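Local coordinates for protein halohydrin epoxidase A (Corynebacterium sp., PDB 4Z9F) that probably catalyses, as a lyase, the reversible release of hydrogen halide from vicinal halohydrins to form epoxides, at residues Ser128-Thr133 with Thr221-Arg226; Gly169-Ala174 with Arg227-Val232; Ile82-Asn87 with Asn182-Pro187; Ala105-Pro110 with Gly148-Ala153. The protein carries 1 engineered substitution. All coordinates share one frame; numbering follows the deposited sequence.

How the interactions relate
Interactions 1 and 2 hold neighbouring elements: their strands 127-132 and 170-177 are adjacent in the parallel sheet, the interaction centres lie about 7 Å apart, and both use consecutive chain from the end of helix 213-224 onward. Interactions 1, 2 and 4 are made by buried residues, except the partly exposed Arg226 in interaction 1, whereas interaction 3 joins two loops and is carried partly by the exposed Arg84. Their chemistry differs accordingly. Apolar packing and water bridges serve interactions 1 and 2, with a tyrosine ring in the latter. Direct side-chain-to-carbonyl hydrogen bonds appear in interactions 3 and 4, which touch through Ile82 with Leu106 and Ala105. Arg151 of interaction 4 also packs on segment 128-133.

Interaction 1 (Ser128-Thr133 with Thr221-Arg226)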
loop_
_atom_site.group_PDB
_atom_site.type_symbol
_atom_site.label_atom_id
_atom_site.label_comp_id
_atom_site.label_asym_id
_atom_site.label_seq_id
_atom_site.Cartn_x
_atom_site.Cartn_y
_atom_site.Cartn_z
ATOM N N SER C 128 7.154 -2.553 24.465
ATOM C CA SER C 128 7.033 -2.881 23.052
ATOM C C SER C 128 6.186 -4.136 22.901
ATOM O O SER C 128 6.343 -5.106 23.649
ATOM C CB SER C 128 8.404 -3.085 22.402
ATOM O OG SER C 128 9.196 -1.917 22.477
ATOM N N VAL C 129 5.264 -4.104 21.950
ATOM C CA VAL C 129 4.433 -5.244 21.633
ATOM C C VAL C 129 4.678 -5.509 20.154
ATOM O O VAL C 129 4.331 -4.675 19.304
ATOM C CB VAL C 129 2.950 -4.989 21.939
ATOM C CG1 VAL C 129 2.134 -6.246 21.754
ATOM C CG2 VAL C 129 2.774 -4.448 23.377
ATOM N N ILE C 130 5.325 -6.637 19.855
ATOM C CA ILE C 130 5.731 -6.990 18.498
ATOM C C ILE C 130 4.897 -8.177 18.056
ATOM O O ILE C 130 4.946 -9.243 18.681
ATOM C CB ILE C 130 7.229 -7.313 18.431
ATOM C CG1 ILE C 130 8.035 -6.109 18.902
ATOM C CG2 ILE C 130 7.628 -7.699 17.007
ATOM C CD1 ILE C 130 9.418 -6.441 19.309
ATOM N N PHE C 131 4.131 -7.999 16.982
ATOM C CA PHE C 131 3.262 -9.044 16.470
ATOM C C PHE C 131 3.959 -9.734 15.305
ATOM O O PHE C 131 4.362 -9.073 14.340
ATOM C CB PHE C 131 1.914 -8.469 16.035
ATOM C CG PHE C 131 1.073 -7.983 17.178
ATOM C CD1 PHE C 131 1.289 -6.731 17.743
ATOM C CD2 PHE C 131 0.047 -8.773 17.677
ATOM C CE1 PHE C 131 0.492 -6.276 18.799
ATOM C CE2 PHE C 131 -0.742 -8.328 18.744
ATOM C CZ PHE C 131 -0.520 -7.079 19.297
ATOM N N ILE C 132 4.132 -11.048 15.405
ATOM C CA ILE C 132 4.648 -11.823 14.283
ATOM C C ILE C 132 3.458 -12.252 13.446
ATOM O O ILE C 132 2.588 -12.992 13.918
ATOM C CB ILE C 132 5.468 -13.037 14.746
ATOM C CG1 ILE C 132 6.416 -12.660 15.884
ATOM C CG2 ILE C 132 6.236 -13.634 13.550
ATOM C CD1 ILE C 132 7.591 -11.752 15.532
ATOM N N THR C 133 3.406 -11.764 12.204
ATOM C CA THR C 133 2.261 -12.015 11.343
ATOM C C THR C 133 2.752 -12.808 10.138
ATOM O O THR C 133 3.237 -13.934 10.295
ATOM C CB THR C 133 1.578 -10.692 10.955
ATOM O OG1 THR C 133 2.464 -9.869 10.181
ATOM C CG2 THR C 133 1.198 -9.920 12.233
ATOM N N THR C 221 15.228 -7.562 18.802
ATOM C CA THR C 221 15.889 -6.864 19.902
ATOM C C THR C 221 16.142 -5.399 19.564
ATOM O O THR C 221 16.177 -4.553 20.469
ATOM C CB THR C 221 17.199 -7.556 20.303
ATOM O OG1 THR C 221 18.103 -7.612 19.193
ATOM C CG2 THR C 221 16.930 -8.965 20.823
ATOM N N PHE C 222 16.317 -5.072 18.276
ATOM C CA PHE C 222 16.388 -3.670 17.884
ATOM C C PHE C 222 15.074 -2.958 18.171
ATOM O O PHE C 222 15.072 -1.841 18.706
ATOM C CB PHE C 222 16.749 -3.542 16.402
ATOM C CG PHE C 222 16.744 -2.122 15.904
ATOM C CD1 PHE C 222 17.772 -1.259 16.238
ATOM C CD2 PHE C 222 15.723 -1.661 15.096
ATOM C CE1 PHE C 222 17.791 0.039 15.782
ATOM C CE2 PHE C 222 15.733 -0.334 14.631
ATOM C CZ PHE C 222 16.770 0.502 14.982
ATOM N N LEU C 223 13.942 -3.599 17.851
ATOM C CA LEU C 223 12.654 -3.001 18.190
ATOM C C LEU C 223 12.477 -2.907 19.703
ATOM O O LEU C 223 12.092 -1.854 20.222
ATOM C CB LEU C 223 11.504 -3.786 17.555
ATOM C CG LEU C 223 11.472 -3.736 16.014
ATOM C CD1 LEU C 223 10.316 -4.545 15.451
ATOM C CD2 LEU C 223 11.415 -2.292 15.487
ATOM N N ALA C 224 12.801 -3.979 20.431
ATOM C CA ALA C 224 12.618 -3.985 21.884
ATOM C C ALA C 224 13.446 -2.922 22.594
ATOM O O ALA C 224 13.093 -2.533 23.714
ATOM C CB ALA C 224 12.966 -5.365 22.454
ATOM N N SER C 225 14.534 -2.450 21.972
ATOM C CA SER C 225 15.418 -1.454 22.574
ATOM C C SER C 225 14.796 -0.065 22.626
ATOM O O SER C 225 15.251 0.776 23.411
ATOM C CB SER C 225 16.728 -1.362 21.785
ATOM O OG SER C 225 16.574 -0.531 20.631
ATOM N N ARG C 226 13.801 0.198 21.783
ATOM C CA ARG C 226 13.120 1.483 21.625
ATOM C C ARG C 226 14.054 2.593 21.133
ATOM O O ARG C 226 13.671 3.773 21.146
ATOM C CB ARG C 226 12.421 1.920 22.928
ATOM C CG ARG C 226 11.574 0.826 23.592
ATOM C CD ARG C 226 10.797 1.342 24.837
ATOM N NE ARG C 226 10.501 0.271 25.800
ATOM C CZ ARG C 226 9.992 0.460 27.022
ATOM N NH1 ARG C 226 9.692 1.687 27.448
ATOM N NH2 ARG C 226 9.783 -0.580 27.828
HETATM O O HOH W 1 10.058 -0.141 20.789
HETATM O O HOH W 2 10.601 -2.423 24.806
#
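In the Rossmann-type fold, strand 127-132 is covered on one side by helix 213-224, and this contact lies where that helix runs out. The strand sends alternate side chains to the helix: Ser128 and Ile130 face it, while Phe131 packs on helix 147-165. The apolar part is Ile130 meeting Leu223, two side chains that cross obliquely. CG1 of Ile130 is anti to the carbonyl carbon and chi2 is extended (161°), which carries Ile130 CD1 to 3.8 Å from Leu223 CB. Leu223 also packs on Tyr173 of the next strand.

The polar part is indirect. Ser128 OG stays 3.7 Å from Leu223 O, and two waters fill the role of linker. One joins Ser128 OG (2.6 Å) to Leu223 O, to which it donates. The other lies 2.8 Å from Ser128 OG, within reach of Ala224 O, and accepts from Arg226. Residue Arg226 leaves the helical conformation with positive phi (63°), and its chain is extended from CG to NE, with Arg226 CG 3.8 Å from Ser128 OG. Its far end makes a salt bridge to Asp74 through NH2, while Arg226 NE donates in the guanidinium plane to the second water at 2.9 Å.

Interaction 2 (Gly169-Ala174 with Arg227-Val232); sequences GILLYA and RAAPIV
Apolar contacts carry most of this junction between strand 170-177 and the turn that leads into strand 235-238. Val232 buries the largest area. Its CG2, anti to the backbone N, lies against the strand backbone itself: it is 3.7 Å from Leu171 CA and equally close to the amide nitrogen of Leu172, so the methyl rests on the peptide between the two residues. Leu171 and Val232 cross at about a right angle, with Leu171 CB 3.8 Å from Val232 CG2. The extended outer torsion of Leu171 (chi2 180°) carries its CD1 onward to Ala229 CB, 4.0 Å away.

The aromatic contacts belong to Tyr173. Its CE1 touches Val232 CA at 3.5 Å, obliquely to the ring, whereas Ile231 O lies near the ring plane at the edge, 3.8 Å from Tyr173 CE1. Ile231 CG1 meets the same CE1 atom. Leu223 and Ile130 also pack on Tyr173, tying the ring to the neighbouring helix and strand.

Polar contact across the segments passes through a water 2.9 Å from Tyr173 OH; the water donates a weak bond to Ala228 O. Inside the turn, Ile231 N and Val232 N donate to Ala228 O and Ala229 O, closing its short 3-10 turn at 229-230. The same turn reaches the second subunit, where Pro230 makes backbone hydrogen bonds. Between the segments the fit rests on apolar packing, while Leu172 pairs by backbone hydrogen bonding with Gly233 just beyond, and the water supplies a polar link for the buried tyrosine hydroxyl.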
loop_
_atom_site.group_PDB
_atom_site.type_symbol
_atom_site.label_atom_id
_atom_site.label_comp_id
_atom_site.label_asym_id
_atom_site.label_seq_id
_atom_site.Cartn_x
_atom_site.Cartn_y
_atom_site.Cartn_z
ATOM N N GLY C 169 3.565 5.392 25.439
ATOM C CA GLY C 169 4.835 4.699 25.354
ATOM C C GLY C 169 4.722 3.209 25.110
ATOM O O GLY C 169 5.694 2.480 25.335
ATOM N N ILE C 170 3.557 2.728 24.685
ATOM C CA ILE C 170 3.342 1.317 24.372
ATOM C C ILE C 170 3.469 1.222 22.855
ATOM O O ILE C 170 2.563 1.645 22.137
ATOM C CB ILE C 170 1.971 0.828 24.852
ATOM C CG1 ILE C 170 1.822 1.002 26.373
ATOM C CG2 ILE C 170 1.753 -0.610 24.456
ATOM C CD1 ILE C 170 0.375 0.867 26.869
ATOM N N LEU C 171 4.598 0.698 22.360
ATOM C CA LEU C 171 4.966 0.814 20.947
ATOM C C LEU C 171 4.697 -0.501 20.222
ATOM O O LEU C 171 5.292 -1.532 20.559
ATOM C CB LEU C 171 6.439 1.210 20.812
ATOM C CG LEU C 171 6.860 2.404 21.666
ATOM C CD1 LEU C 171 8.317 2.695 21.459
ATOM C CD2 LEU C 171 6.025 3.624 21.317
ATOM N N LEU C 172 3.796 -0.463 19.231
ATOM C CA LEU C 172 3.338 -1.653 18.528
ATOM C C LEU C 172 4.017 -1.754 17.165
ATOM O O LEU C 172 4.273 -0.733 16.513
ATOM C CB LEU C 172 1.813 -1.637 18.354
ATOM C CG LEU C 172 0.973 -2.259 19.481
ATOM C CD1 LEU C 172 1.201 -1.615 20.856
ATOM C CD2 LEU C 172 -0.512 -2.258 19.121
ATOM N N TYR C 173 4.315 -2.990 16.745
ATOM C CA TYR C 173 4.921 -3.249 15.440
ATOM C C TYR C 173 4.407 -4.583 14.919
ATOM O O TYR C 173 4.011 -5.460 15.689
ATOM C CB TYR C 173 6.455 -3.320 15.477
ATOM C CG TYR C 173 7.165 -2.228 16.243
ATOM C CD1 TYR C 173 7.676 -1.110 15.583
ATOM C CD2 TYR C 173 7.338 -2.317 17.621
ATOM C CE1 TYR C 173 8.325 -0.110 16.272
ATOM C CE2 TYR C 173 7.994 -1.329 18.320
ATOM C CZ TYR C 173 8.480 -0.223 17.643
ATOM O OH TYR C 173 9.142 0.767 18.331
ATOM N N ALA C 174 4.439 -4.739 13.599
ATOM C CA ALA C 174 4.148 -6.017 12.969
ATOM C C ALA C 174 5.332 -6.432 12.110
ATOM O O ALA C 174 5.925 -5.609 11.412
ATOM C CB ALA C 174 2.870 -5.960 12.124
ATOM N N ARG C 227 15.264 2.251 20.682
ATOM C CA ARG C 227 16.214 3.264 20.234
ATOM C C ARG C 227 15.748 3.997 18.980
ATOM O O ARG C 227 16.229 5.104 18.725
ATOM C CB ARG C 227 17.590 2.639 19.981
ATOM C CG ARG C 227 18.258 2.104 21.255
ATOM C CD ARG C 227 19.769 1.959 21.087
ATOM N NE ARG C 227 20.096 1.077 19.981
ATOM C CZ ARG C 227 20.820 1.418 18.923
ATOM N NH1 ARG C 227 21.344 2.636 18.814
ATOM N NH2 ARG C 227 21.037 0.521 17.973
ATOM N N ALA C 228 14.850 3.399 18.191
ATOM C CA ALA C 228 14.311 4.054 17.002
ATOM C C ALA C 228 12.798 4.151 17.117
ATOM O O ALA C 228 12.070 3.838 16.172
ATOM C CB ALA C 228 14.707 3.303 15.727
ATOM N N ALA C 229 12.317 4.609 18.267
ATOM C CA ALA C 229 10.892 4.712 18.571
ATOM C C ALA C 229 10.027 5.301 17.452
ATOM O O ALA C 229 8.888 4.856 17.291
ATOM C CB ALA C 229 10.695 5.537 19.845
ATOM N N PRO C 230 10.487 6.284 16.665
ATOM C CA PRO C 230 9.588 6.874 15.653
ATOM C C PRO C 230 9.145 5.927 14.537
ATOM O O PRO C 230 8.299 6.333 13.727
ATOM C CB PRO C 230 10.414 8.034 15.086
ATOM C CG PRO C 230 11.324 8.424 16.212
ATOM C CD PRO C 230 11.714 7.099 16.802
ATOM N N ILE C 231 9.685 4.708 14.430
ATOM C CA ILE C 231 9.209 3.802 13.381
ATOM C C ILE C 231 8.025 2.995 13.918
ATOM O O ILE C 231 7.541 2.058 13.277
ATOM C CB ILE C 231 10.345 2.896 12.852
ATOM C CG1 ILE C 231 10.882 1.967 13.941
ATOM C CG2 ILE C 231 11.494 3.734 12.316
ATOM C CD1 ILE C 231 12.048 1.125 13.477
ATOM N N VAL C 232 7.511 3.402 15.084
ATOM C CA VAL C 232 6.375 2.720 15.697
ATOM C C VAL C 232 5.174 2.634 14.760
ATOM O O VAL C 232 4.871 3.562 13.998
ATOM C CB VAL C 232 5.984 3.443 17.000
ATOM C CG1 VAL C 232 5.559 4.875 16.709
ATOM C CG2 VAL C 232 4.861 2.701 17.725
HETATM O O HOH W 3 11.729 1.131 17.154
#

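Interaction 3 (Ile82-Asn87 with Asn182-Pro187)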
loop_
_atom_site.group_PDB
_atom_site.type_symbol
_atom_site.label_atom_id
_atom_site.label_comp_id
_atom_site.label_asym_id
_atom_site.label_seq_id
_atom_site.Cartn_x
_atom_site.Cartn_y
_atom_site.Cartn_z
ATOM N N ILE C 82 -0.640 -21.005 13.459
ATOM C CA ILE C 82 -1.608 -22.096 13.498
ATOM C C ILE C 82 -0.895 -23.319 12.928
ATOM O O ILE C 82 -0.035 -23.172 12.046
ATOM C CB ILE C 82 -2.909 -21.730 12.753
ATOM C CG1 ILE C 82 -4.004 -22.774 13.017
ATOM C CG2 ILE C 82 -2.663 -21.536 11.249
ATOM C CD1 ILE C 82 -5.407 -22.317 12.661
ATOM N N PRO C 83 -1.146 -24.522 13.453
ATOM C CA PRO C 83 -0.437 -25.704 12.941
ATOM C C PRO C 83 -0.720 -25.924 11.461
ATOM O O PRO C 83 -1.872 -25.886 11.014
ATOM C CB PRO C 83 -0.988 -26.847 13.807
ATOM C CG PRO C 83 -1.323 -26.178 15.116
ATOM C CD PRO C 83 -1.862 -24.816 14.711
ATOM N N ARG C 84 0.349 -26.118 10.697
ATOM C CA ARG C 84 0.242 -26.516 9.303
ATOM C C ARG C 84 -0.593 -27.777 9.181
ATOM O O ARG C 84 -0.670 -28.558 10.128
ATOM C CB ARG C 84 1.625 -26.758 8.717
ATOM C CG ARG C 84 2.520 -25.575 8.819
ATOM C CD ARG C 84 3.874 -25.917 8.257
ATOM N NE ARG C 84 3.819 -26.244 6.835
ATOM C CZ ARG C 84 4.898 -26.501 6.094
ATOM N NH1 ARG C 84 6.103 -26.465 6.644
ATOM N NH2 ARG C 84 4.776 -26.794 4.804
ATOM N N PRO C 85 -1.219 -27.986 8.012
ATOM C CA PRO C 85 -1.169 -27.095 6.848
ATOM C C PRO C 85 -2.320 -26.102 6.839
ATOM O O PRO C 85 -2.768 -25.713 5.757
ATOM C CB PRO C 85 -1.284 -28.074 5.674
ATOM C CG PRO C 85 -2.251 -29.113 6.212
ATOM C CD PRO C 85 -1.965 -29.223 7.712
ATOM N N MET C 86 -2.801 -25.707 8.023
ATOM C CA MET C 86 -4.004 -24.886 8.074
ATOM C C MET C 86 -3.785 -23.519 7.437
ATOM O O MET C 86 -4.743 -22.906 6.960
ATOM C CB MET C 86 -4.496 -24.743 9.518
ATOM C CG MET C 86 -4.964 -26.055 10.140
ATOM S SD MET C 86 -5.875 -25.834 11.697
ATOM C CE MET C 86 -7.485 -25.296 11.098
ATOM N N ASN C 87 -2.545 -23.033 7.401
ATOM C CA ASN C 87 -2.271 -21.788 6.693
ATOM C C ASN C 87 -2.670 -21.868 5.223
ATOM O O ASN C 87 -2.976 -20.836 4.612
ATOM C CB ASN C 87 -0.793 -21.419 6.812
ATOM C CG ASN C 87 0.121 -22.390 6.069
ATOM O OD1 ASN C 87 -0.002 -23.603 6.199
ATOM N ND2 ASN C 87 1.048 -21.845 5.287
ATOM N N ASN C 182 12.794 -21.183 9.930
ATOM C CA ASN C 182 12.112 -21.324 11.207
ATOM C C ASN C 182 11.435 -22.686 11.233
ATOM O O ASN C 182 11.148 -23.258 10.174
ATOM C CB ASN C 182 11.100 -20.179 11.421
ATOM C CG ASN C 182 9.816 -20.372 10.654
ATOM O OD1 ASN C 182 8.935 -21.106 11.090
ATOM N ND2 ASN C 182 9.688 -19.689 9.502
ATOM N N PRO C 183 11.176 -23.242 12.423
ATOM C CA PRO C 183 10.690 -24.633 12.490
ATOM C C PRO C 183 9.294 -24.838 11.942
ATOM O O PRO C 183 8.939 -25.984 11.631
ATOM C CB PRO C 183 10.739 -24.947 13.991
ATOM C CG PRO C 183 10.539 -23.621 14.631
ATOM C CD PRO C 183 11.347 -22.673 13.774
ATOM N N THR C 184 8.481 -23.787 11.815
ATOM C CA THR C 184 7.135 -23.988 11.301
ATOM C C THR C 184 7.127 -24.064 9.778
ATOM O O THR C 184 6.695 -25.067 9.204
ATOM C CB THR C 184 6.201 -22.880 11.791
ATOM O OG1 THR C 184 6.146 -22.921 13.220
ATOM C CG2 THR C 184 4.809 -23.104 11.238
ATOM N N TYR C 185 7.633 -23.028 9.103
ATOM C CA TYR C 185 7.435 -22.933 7.660
ATOM C C TYR C 185 8.662 -23.277 6.828
ATOM O O TYR C 185 8.500 -23.715 5.685
ATOM C CB TYR C 185 6.958 -21.529 7.290
ATOM C CG TYR C 185 5.548 -21.259 7.762
ATOM C CD1 TYR C 185 4.481 -22.002 7.272
ATOM C CD2 TYR C 185 5.285 -20.266 8.692
ATOM C CE1 TYR C 185 3.186 -21.765 7.698
ATOM C CE2 TYR C 185 3.992 -20.023 9.130
ATOM C CZ TYR C 185 2.947 -20.771 8.616
ATOM O OH TYR C 185 1.646 -20.539 9.026
ATOM N N PHE C 186 9.875 -23.082 7.344
ATOM C CA PHE C 186 11.102 -23.344 6.589
ATOM C C PHE C 186 12.150 -23.936 7.522
ATOM O O PHE C 186 13.179 -23.313 7.803
ATOM C CB PHE C 186 11.626 -22.066 5.930
ATOM C CG PHE C 186 10.721 -21.515 4.869
ATOM C CD1 PHE C 186 10.743 -22.028 3.578
ATOM C CD2 PHE C 186 9.847 -20.480 5.158
ATOM C CE1 PHE C 186 9.889 -21.527 2.596
ATOM C CE2 PHE C 186 8.996 -19.968 4.169
ATOM C CZ PHE C 186 9.025 -20.493 2.893
ATOM N N PRO C 187 11.918 -25.142 8.027
ATOM C CA PRO C 187 12.924 -25.761 8.896
ATOM C C PRO C 187 14.213 -26.011 8.122
ATOM O O PRO C 187 14.217 -26.125 6.893
ATOM C CB PRO C 187 12.255 -27.063 9.351
ATOM C CG PRO C 187 11.258 -27.372 8.287
ATOM C CD PRO C 187 10.772 -26.035 7.789
#
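The Tyr185 ring carries the methyl of its own neighbour on one face: Thr184 CG2 lies 3.7 Å above the ring plane, over the centre. Asn87 OD1 lies at the edge of the ring, in its plane, while Asn87 ND2 comes obliquely to Tyr185 CE1 at 3.2 Å. Tyrosine and asparagine reach toward each other tip to tip, their planes 51° apart, and Asn87 CB is 3.4 Å from Tyr185 OH. The Arg84 guanidinium has Tyr185 CD1 over one face, but the two planes are inclined by 37°, so the groups are not stacked in parallel. At the guanidinium edge sits Thr184 O. Arg84 NH1 donates to it at 3.0 Å with an N-H...O angle of 155°, a bond lying in the carbonyl plane. A bend at chi3 folds the arginine tip toward this acceptor, and Arg84 CD also lies 3.1 Å from Thr184 O.

Two loops at the C-terminal end of the parallel sheet meet here, following strands 73-79 and 170-177. In relatives with this Rossmann-like fold, that end of the sheet bears the active site. Tyr185 also packs edge-to-face with Phe12, and the Phe12 backbone N donates to Thr184 OG1.

The peptide that offers Thr184 O is held through its N-H, Tyr185 N, by an Asx motif: Asn182 OD1 accepts at 3.1 Å. A bond from Thr184 N to Asn182 OD1 at 2.8 Å adds an Asx turn, both donors lying above the carbonyl plane. On the opposing loop, a cis peptide bond joins Arg84 to Pro85, and Met86 N donates to Pro83 O.

Interaction 4 (Ala105-Pro110 with Gly148-Ala153)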
loop_
_atom_site.group_PDB
_atom_site.type_symbol
_atom_site.label_atom_id
_atom_site.label_comp_id
_atom_site.label_asym_id
_atom_site.label_seq_id
_atom_site.Cartn_x
_atom_site.Cartn_y
_atom_site.Cartn_z
ATOM N N ALA C 105 -6.812 -18.217 16.239
ATOM C CA ALA C 105 -5.383 -18.280 16.548
ATOM C C ALA C 105 -4.636 -17.038 16.068
ATOM O O ALA C 105 -3.673 -16.593 16.712
ATOM C CB ALA C 105 -4.759 -19.537 15.926
ATOM N N LEU C 106 -5.039 -16.476 14.928
ATOM C CA LEU C 106 -4.233 -15.435 14.308
ATOM C C LEU C 106 -4.769 -14.029 14.524
ATOM O O LEU C 106 -4.011 -13.070 14.336
ATOM C CB LEU C 106 -4.099 -15.696 12.802
ATOM C CG LEU C 106 -3.599 -17.102 12.475
ATOM C CD1 LEU C 106 -3.545 -17.259 10.982
ATOM C CD2 LEU C 106 -2.227 -17.357 13.117
ATOM N N SER C 107 -6.032 -13.887 14.940
ATOM C CA SER C 107 -6.655 -12.575 15.073
ATOM C C SER C 107 -7.264 -12.360 16.452
ATOM O O SER C 107 -7.043 -11.314 17.067
ATOM C CB SER C 107 -7.729 -12.392 14.002
ATOM O OG SER C 107 -7.220 -12.767 12.727
ATOM N N ILE C 108 -8.051 -13.321 16.938
ATOM C CA ILE C 108 -8.725 -13.122 18.219
ATOM C C ILE C 108 -7.744 -13.275 19.377
ATOM O O ILE C 108 -7.693 -12.427 20.280
ATOM C CB ILE C 108 -9.919 -14.074 18.355
ATOM C CG1 ILE C 108 -10.918 -13.845 17.223
ATOM C CG2 ILE C 108 -10.610 -13.854 19.704
ATOM C CD1 ILE C 108 -11.645 -12.517 17.292
ATOM N N PHE C 109 -6.953 -14.351 19.371
ATOM C CA PHE C 109 -5.944 -14.557 20.410
ATOM C C PHE C 109 -5.045 -13.343 20.613
ATOM O O PHE C 109 -4.895 -12.905 21.765
ATOM C CB PHE C 109 -5.144 -15.829 20.077
ATOM C CG PHE C 109 -4.232 -16.305 21.176
ATOM C CD1 PHE C 109 -3.014 -15.684 21.418
ATOM C CD2 PHE C 109 -4.571 -17.419 21.933
ATOM C CE1 PHE C 109 -2.173 -16.142 22.408
ATOM C CE2 PHE C 109 -3.727 -17.882 22.919
ATOM C CZ PHE C 109 -2.528 -17.242 23.158
ATOM N N PRO C 110 -4.432 -12.747 19.579
ATOM C CA PRO C 110 -3.608 -11.557 19.843
ATOM C C PRO C 110 -4.409 -10.352 20.331
ATOM O O PRO C 110 -3.887 -9.576 21.137
ATOM C CB PRO C 110 -2.925 -11.284 18.491
ATOM C CG PRO C 110 -3.738 -12.044 17.472
ATOM C CD PRO C 110 -4.283 -13.230 18.191
ATOM N N GLY C 148 -4.564 -15.481 5.126
ATOM C CA GLY C 148 -4.263 -14.117 4.754
ATOM C C GLY C 148 -5.151 -13.108 5.461
ATOM O O GLY C 148 -4.660 -12.198 6.136
ATOM N N PRO C 149 -6.475 -13.219 5.280
ATOM C CA PRO C 149 -7.389 -12.321 6.010
ATOM C C PRO C 149 -7.108 -12.231 7.505
ATOM O O PRO C 149 -7.078 -11.126 8.062
ATOM C CB PRO C 149 -8.758 -12.941 5.716
ATOM C CG PRO C 149 -8.596 -13.435 4.307
ATOM C CD PRO C 149 -7.188 -13.982 4.240
ATOM N N ALA C 150 -6.877 -13.366 8.163
ATOM C CA ALA C 150 -6.606 -13.336 9.600
ATOM C C ALA C 150 -5.308 -12.591 9.918
ATOM O O ALA C 150 -5.248 -11.818 10.885
ATOM C CB ALA C 150 -6.573 -14.763 10.147
ATOM N N ARG C 151 -4.255 -12.813 9.130
ATOM C CA ARG C 151 -3.023 -12.054 9.332
ATOM C C ARG C 151 -3.240 -10.566 9.063
ATOM O O ARG C 151 -2.723 -9.714 9.793
ATOM C CB ARG C 151 -1.907 -12.583 8.431
ATOM C CG ARG C 151 -1.431 -13.995 8.764
ATOM C CD ARG C 151 -0.730 -14.061 10.113
ATOM N NE ARG C 151 -0.007 -15.324 10.286
ATOM C CZ ARG C 151 0.593 -15.690 11.410
ATOM N NH1 ARG C 151 1.230 -16.848 11.472
ATOM N NH2 ARG C 151 0.536 -14.909 12.478
ATOM N N ALA C 152 -3.968 -10.231 7.998
ATOM C CA ALA C 152 -4.167 -8.813 7.683
ATOM C C ALA C 152 -4.937 -8.100 8.786
ATOM O O ALA C 152 -4.697 -6.916 9.047
ATOM C CB ALA C 152 -4.893 -8.655 6.344
ATOM N N ALA C 153 -5.881 -8.788 9.426
ATOM C CA ALA C 153 -6.588 -8.164 10.545
ATOM C C ALA C 153 -5.612 -7.742 11.635
ATOM O O ALA C 153 -5.725 -6.643 12.187
ATOM C CB ALA C 153 -7.651 -9.115 11.109
HETATM O O HOH W 4 -1.231 -12.762 13.326
#
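The helical segments 105-110 and 148-153 run in the same general direction, 29° apart, their axes approaching to 8.0 Å and the CA atoms of Ser107 and Ala150 lying 5.5 Å apart. The first helix widens to a pi-type turn at 105-108 and kinks at Pro110, whose N has no bond to the turn before. The small methyl of Ala150 permits the close approach: Leu106 CB lies 3.7 Å from Ala150 CB. Ser107 points its OG, anti to the carbonyl carbon, toward the other helix to donate to Ala150 O at 2.9 Å. The hydroxyl comes from above the carbonyl plane, 25° out of it.

In Leu106, chi2 of 178° sets CD1 anti to CA, and the other branch, CD2, lies over the centre of the Arg151 guanidinium, 3.6 Å above its plane. Arg151 is bent at chi2, which brings the group back toward the first helix, and a water bridges Arg151 NH2 and Leu106 O. The guanidinium is further held by Tyr147 OH on NH1 and Asp80 O on NH2.

Both helices also pack on a third subunit. The spacing of Tyr147 and Arg151 matches the Ser-Tyr-Arg catalytic triad of halohydrin dehalogenases, so the two are probably catalytic here. A guanidinium fixed by a leucine methyl over one face and several acceptors could keep its positive charge beside Tyr147 OH and so probably favour loss of the tyrosine proton.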